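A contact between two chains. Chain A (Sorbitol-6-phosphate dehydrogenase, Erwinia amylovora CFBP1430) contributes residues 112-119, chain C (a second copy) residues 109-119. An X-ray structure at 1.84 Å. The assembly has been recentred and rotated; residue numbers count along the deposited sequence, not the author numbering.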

ATOM      1  N   SER A 112       0.307 -13.112 -21.928  1.00 28.24           N
ATOM      2  CA  SER A 112       0.404 -12.853 -20.467  1.00 28.42           C
ATOM      3  C   SER A 112      -0.945 -12.699 -19.806  1.00 26.95           C
ATOM      4  O   SER A 112      -1.199 -13.349 -18.776  1.00 26.84           O
ATOM      5  CB  SER A 112       1.314 -11.659 -20.143  1.00 29.95           C
ATOM      6  OG  SER A 112       1.387 -11.532 -18.700  1.00 30.33           O
ATOM      7  N   LEU A 113      -1.866 -11.940 -20.415  1.00 25.32           N
ATOM      8  CA  LEU A 113      -3.201 -11.753 -19.830  1.00 26.49           C
ATOM      9  C   LEU A 113      -4.021 -13.048 -19.800  1.00 25.91           C
ATOM     10  O   LEU A 113      -4.730 -13.344 -18.831  1.00 27.91           O
ATOM     11  CB  LEU A 113      -3.992 -10.651 -20.545  1.00 27.97           C
ATOM     12  CG  LEU A 113      -3.334  -9.255 -20.541  1.00 29.14           C
ATOM     13  CD1 LEU A 113      -4.239  -8.247 -21.238  1.00 30.03           C
ATOM     14  CD2 LEU A 113      -2.992  -8.779 -19.152  1.00 31.40           C
ATOM     15  N   GLN A 114      -3.896 -13.845 -20.851  1.00 26.52           N
ATOM     16  CA  GLN A 114      -4.683 -15.091 -20.943  1.00 25.89           C
ATOM     17  C   GLN A 114      -4.238 -16.088 -19.840  1.00 23.92           C
ATOM     18  O   GLN A 114      -5.035 -16.559 -19.069  1.00 23.47           O
ATOM     19  CB  GLN A 114      -4.537 -15.702 -22.376  1.00 28.09           C
ATOM     20  CG  GLN A 114      -5.351 -15.001 -23.481  1.00 30.39           C
ATOM     21  CD  GLN A 114      -6.849 -14.869 -23.154  1.00 32.41           C
ATOM     22  OE1 GLN A 114      -7.468 -15.785 -22.638  1.00 34.84           O
ATOM     23  NE2 GLN A 114      -7.432 -13.711 -23.446  1.00 39.66           N
ATOM     24  N   VAL A 115      -2.951 -16.348 -19.784  1.00 25.42           N
ATOM     25  CA  VAL A 115      -2.355 -17.355 -18.914  1.00 27.04           C
ATOM     26  C   VAL A 115      -2.416 -16.860 -17.451  1.00 26.62           C
ATOM     27  O   VAL A 115      -2.879 -17.588 -16.579  1.00 24.40           O
ATOM     28  CB  VAL A 115      -0.925 -17.699 -19.363  1.00 28.62           C
ATOM     29  CG1 VAL A 115      -0.261 -18.681 -18.398  1.00 30.57           C
ATOM     30  CG2 VAL A 115      -0.945 -18.336 -20.754  1.00 30.54           C
ATOM     31  N   ASN A 116      -2.046 -15.596 -17.217  1.00 27.46           N
ATOM     32  CA  ASN A 116      -1.931 -15.131 -15.845  1.00 27.21           C
ATOM     33  C   ASN A 116      -3.190 -14.675 -15.221  1.00 27.03           C
ATOM     34  O   ASN A 116      -3.303 -14.702 -13.995  1.00 32.82           O
ATOM     35  CB  ASN A 116      -0.928 -14.055 -15.761  1.00 29.15           C
ATOM     36  CG  ASN A 116       0.430 -14.591 -15.851  1.00 29.36           C
ATOM     37  OD1 ASN A 116       0.810 -15.394 -14.972  1.00 30.58           O
ATOM     38  ND2 ASN A 116       1.188 -14.216 -16.897  1.00 24.62           N
ATOM     39  N   LEU A 117      -4.157 -14.267 -16.048  1.00 25.84           N
ATOM     40  CA  LEU A 117      -5.321 -13.621 -15.557  1.00 25.92           C
ATOM     41  C   LEU A 117      -6.596 -14.276 -15.962  1.00 24.09           C
ATOM     42  O   LEU A 117      -7.380 -14.588 -15.107  1.00 24.17           O
ATOM     43  CB  LEU A 117      -5.302 -12.123 -15.950  1.00 26.12           C
ATOM     44  CG  LEU A 117      -6.261 -11.111 -15.346  1.00 27.37           C
ATOM     45  CD1 LEU A 117      -6.268 -11.255 -13.825  1.00 29.23           C
ATOM     46  CD2 LEU A 117      -5.764  -9.725 -15.784  1.00 27.23           C
ATOM     47  N   VAL A 118      -6.864 -14.472 -17.262  1.00 25.53           N
ATOM     48  CA  VAL A 118      -8.136 -15.045 -17.652  1.00 25.07           C
ATOM     49  C   VAL A 118      -8.258 -16.526 -17.150  1.00 24.14           C
ATOM     50  O   VAL A 118      -9.326 -16.976 -16.729  1.00 26.55           O
ATOM     51  CB  VAL A 118      -8.315 -14.965 -19.182  1.00 28.67           C
ATOM     52  CG1 VAL A 118      -9.435 -15.862 -19.661  1.00 26.69           C
ATOM     53  CG2 VAL A 118      -8.518 -13.524 -19.613  1.00 27.13           C
ATOM     54  N   GLY A 119      -7.159 -17.249 -17.175  1.00 24.47           N
ATOM     55  CA  GLY A 119      -7.139 -18.602 -16.625  1.00 25.10           C
ATOM     56  C   GLY A 119      -7.518 -18.608 -15.175  1.00 23.44           C
ATOM     57  O   GLY A 119      -8.243 -19.488 -14.721  1.00 24.52           O
TER
ATOM     58  N   PHE C 109     -15.375 -10.169 -19.330  1.00 27.52           N
ATOM     59  CA  PHE C 109     -14.056 -10.133 -18.695  1.00 26.49           C
ATOM     60  C   PHE C 109     -13.002  -9.824 -19.714  1.00 26.50           C
ATOM     61  O   PHE C 109     -12.218  -8.895 -19.508  1.00 26.21           O
ATOM     62  CB  PHE C 109     -13.796 -11.486 -18.026  1.00 28.36           C
ATOM     63  CG  PHE C 109     -12.674 -11.462 -17.062  1.00 26.09           C
ATOM     64  CD1 PHE C 109     -12.878 -10.980 -15.776  1.00 26.63           C
ATOM     65  CD2 PHE C 109     -11.424 -11.857 -17.441  1.00 25.52           C
ATOM     66  CE1 PHE C 109     -11.820 -10.952 -14.876  1.00 26.84           C
ATOM     67  CE2 PHE C 109     -10.392 -11.868 -16.549  1.00 27.12           C
ATOM     68  CZ  PHE C 109     -10.573 -11.393 -15.279  1.00 26.57           C
ATOM     69  N   ASP C 110     -13.008 -10.558 -20.845  1.00 25.72           N
ATOM     70  CA  ASP C 110     -12.147 -10.259 -22.012  1.00 27.85           C
ATOM     71  C   ASP C 110     -12.278  -8.786 -22.534  1.00 26.11           C
ATOM     72  O   ASP C 110     -11.295  -8.101 -22.819  1.00 24.44           O
ATOM     73  CB  ASP C 110     -12.384 -11.253 -23.179  1.00 30.01           C
ATOM     74  CG  ASP C 110     -11.516 -12.510 -23.071  1.00 35.05           C
ATOM     75  OD1 ASP C 110     -10.353 -12.421 -22.563  1.00 32.72           O
ATOM     76  OD2 ASP C 110     -12.002 -13.598 -23.514  1.00 33.82           O
ATOM     77  N   LEU C 111     -13.490  -8.297 -22.605  1.00 26.13           N
ATOM     78  CA  LEU C 111     -13.676  -6.919 -23.040  1.00 27.39           C
ATOM     79  C   LEU C 111     -12.983  -5.920 -22.108  1.00 24.48           C
ATOM     80  O   LEU C 111     -12.346  -4.967 -22.590  1.00 23.02           O
ATOM     81  CB  LEU C 111     -15.132  -6.584 -23.204  1.00 28.34           C
ATOM     82  CG  LEU C 111     -15.449  -5.274 -23.927  1.00 30.68           C
ATOM     83  CD1 LEU C 111     -14.889  -5.236 -25.330  1.00 34.49           C
ATOM     84  CD2 LEU C 111     -16.949  -5.121 -23.993  1.00 32.85           C
ATOM     85  N   SER C 112     -13.149  -6.122 -20.805  1.00 25.15           N
ATOM     86  CA  SER C 112     -12.570  -5.234 -19.760  1.00 24.13           C
ATOM     87  C   SER C 112     -11.085  -5.162 -19.886  1.00 24.39           C
ATOM     88  O   SER C 112     -10.486  -4.080 -19.798  1.00 25.86           O
ATOM     89  CB  SER C 112     -12.890  -5.763 -18.402  1.00 25.27           C
ATOM     90  OG  SER C 112     -12.699  -4.741 -17.420  1.00 29.90           O
ATOM     91  N   LEU C 113     -10.484  -6.317 -20.135  1.00 23.38           N
ATOM     92  CA  LEU C 113      -9.071  -6.431 -20.305  1.00 23.75           C
ATOM     93  C   LEU C 113      -8.608  -5.750 -21.586  1.00 24.18           C
ATOM     94  O   LEU C 113      -7.571  -5.102 -21.602  1.00 24.35           O
ATOM     95  CB  LEU C 113      -8.672  -7.935 -20.358  1.00 26.42           C
ATOM     96  CG  LEU C 113      -8.271  -8.669 -19.092  1.00 29.79           C
ATOM     97  CD1 LEU C 113      -8.983  -8.279 -17.837  1.00 30.06           C
ATOM     98  CD2 LEU C 113      -8.281 -10.177 -19.266  1.00 30.40           C
ATOM     99  N   GLN C 114      -9.338  -5.947 -22.698  1.00 23.52           N
ATOM    100  CA  GLN C 114      -8.939  -5.311 -23.933  1.00 24.23           C
ATOM    101  C   GLN C 114      -8.970  -3.746 -23.877  1.00 22.36           C
ATOM    102  O   GLN C 114      -8.019  -3.068 -24.288  1.00 24.27           O
ATOM    103  CB  GLN C 114      -9.832  -5.819 -25.101  1.00 24.70           C
ATOM    104  CG  GLN C 114      -9.666  -7.306 -25.448  1.00 24.86           C
ATOM    105  CD  GLN C 114      -8.255  -7.726 -25.803  1.00 25.84           C
ATOM    106  OE1 GLN C 114      -7.722  -8.716 -25.254  1.00 28.47           O
ATOM    107  NE2 GLN C 114      -7.630  -7.016 -26.716  1.00 25.21           N
ATOM    108  N   VAL C 115     -10.097  -3.248 -23.414  1.00 22.84           N
ATOM    109  CA  VAL C 115     -10.409  -1.825 -23.329  1.00 25.50           C
ATOM    110  C   VAL C 115      -9.551  -1.096 -22.242  1.00 25.76           C
ATOM    111  O   VAL C 115      -9.065   0.014 -22.492  1.00 28.32           O
ATOM    112  CB  VAL C 115     -11.911  -1.611 -23.109  1.00 26.37           C
ATOM    113  CG1 VAL C 115     -12.191  -0.196 -22.593  1.00 28.93           C
ATOM    114  CG2 VAL C 115     -12.645  -1.792 -24.447  1.00 27.83           C
ATOM    115  N   ASN C 116      -9.316  -1.712 -21.108  1.00 26.77           N
ATOM    116  CA  ASN C 116      -8.575  -1.034 -19.990  1.00 27.45           C
ATOM    117  C   ASN C 116      -7.108  -1.296 -19.935  1.00 29.90           C
ATOM    118  O   ASN C 116      -6.350  -0.519 -19.334  1.00 32.90           O
ATOM    119  CB  ASN C 116      -9.217  -1.408 -18.656  1.00 27.03           C
ATOM    120  CG  ASN C 116     -10.600  -0.841 -18.528  1.00 28.27           C
ATOM    121  OD1 ASN C 116     -10.740   0.349 -18.592  1.00 31.01           O
ATOM    122  ND2 ASN C 116     -11.621  -1.674 -18.304  1.00 28.43           N
ATOM    123  N   LEU C 117      -6.675  -2.425 -20.491  1.00 27.17           N
ATOM    124  CA  LEU C 117      -5.299  -2.787 -20.431  1.00 25.46           C
ATOM    125  C   LEU C 117      -4.634  -2.823 -21.793  1.00 25.56           C
ATOM    126  O   LEU C 117      -3.608  -2.196 -22.005  1.00 24.66           O
ATOM    127  CB  LEU C 117      -5.247  -4.164 -19.737  1.00 27.04           C
ATOM    128  CG  LEU C 117      -4.250  -4.546 -18.708  1.00 27.09           C
ATOM    129  CD1 LEU C 117      -3.810  -3.299 -17.899  1.00 28.62           C
ATOM    130  CD2 LEU C 117      -4.770  -5.685 -17.834  1.00 25.47           C
ATOM    131  N   VAL C 118      -5.177  -3.595 -22.735  1.00 24.00           N
ATOM    132  CA  VAL C 118      -4.493  -3.725 -24.022  1.00 21.45           C
ATOM    133  C   VAL C 118      -4.466  -2.345 -24.773  1.00 20.13           C
ATOM    134  O   VAL C 118      -3.461  -1.984 -25.361  1.00 24.45           O
ATOM    135  CB  VAL C 118      -5.106  -4.834 -24.904  1.00 21.09           C
ATOM    136  CG1 VAL C 118      -4.569  -4.771 -26.323  1.00 21.05           C
ATOM    137  CG2 VAL C 118      -4.787  -6.239 -24.384  1.00 20.74           C
ATOM    138  N   GLY C 119      -5.576  -1.612 -24.764  1.00 19.26           N
ATOM    139  CA  GLY C 119      -5.613  -0.269 -25.372  1.00 18.78           C
ATOM    140  C   GLY C 119      -4.683   0.724 -24.706  1.00 17.30           C
ATOM    141  O   GLY C 119      -3.984   1.519 -25.340  1.00 15.95           O
TER
HETATM  142  O   HOH W   1     -10.024 -15.249 -23.766  1.00 44.95           O

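Leucine and valine side chains fill the centre of this contact between two copies of sorbitol-6-phosphate dehydrogenase. The helices run at 131° to each other, closer to antiparallel than to parallel, and their axes come no nearer than 11.3 Å. That spacing leaves room for branched aliphatic side chains between the backbones. Leu113(A) lies near Leu113(C), their CA atoms 7.9 Å apart, and around this pair the partners are exchanged: Leu113(A) CD2 meets Leu117(C) CD2 at 3.8 Å, while Leu117(A) CD2 meets Leu113(C) CD1 at 4.1 Å. All four leucines direct their CA-to-CB bonds toward the opposing helix, and burying them removes apolar surface from water.

Val118(A) and Val118(C) are set sideways, yet a methyl of each still reaches across. Val118(A) CG2 packs 3.4 Å from Leu113(C) CD2, a tight contact, and Val118(C) CG2 lies 3.8 Å from Leu113(A) CD1. Phe109(C) extends the apolar surface: Val118(A) CG2 approaches the edge of its ring, 4.0 Å from Phe109(C) CE2, and Leu117(A) CG lies 4.3 Å from Phe109(C) CZ.

Each helix contains a wider pi-type turn at 114-118, in which Leu113(A) O, like Leu113(C) O, accepts from the amides of residues 117 and 118 of its own chain. In chain A, Leu113(A) O is 3.0 Å from Leu117(A) N and 2.9 Å from Val118(A) N.

At the partly exposed margin, polar side chains take over. Gln114(A) and Asp110(C) both start sideways, but their ends come nearer the other helix. The amide Gln114(A) NE2 donates a weak hydrogen bond to the carboxylate oxygen Asp110(C) OD1 at 3.3 Å. The O atom of water 1 bridges the same two side chains, donating to Gln114(A) OE1 at 2.8 Å and to Asp110(C) OD2 at 2.6 Å. A carboxylate suits this place because its two oxygens can accept from amide and water together, and the glutamine amide can donate through NE2 while accepting from the water through OE1.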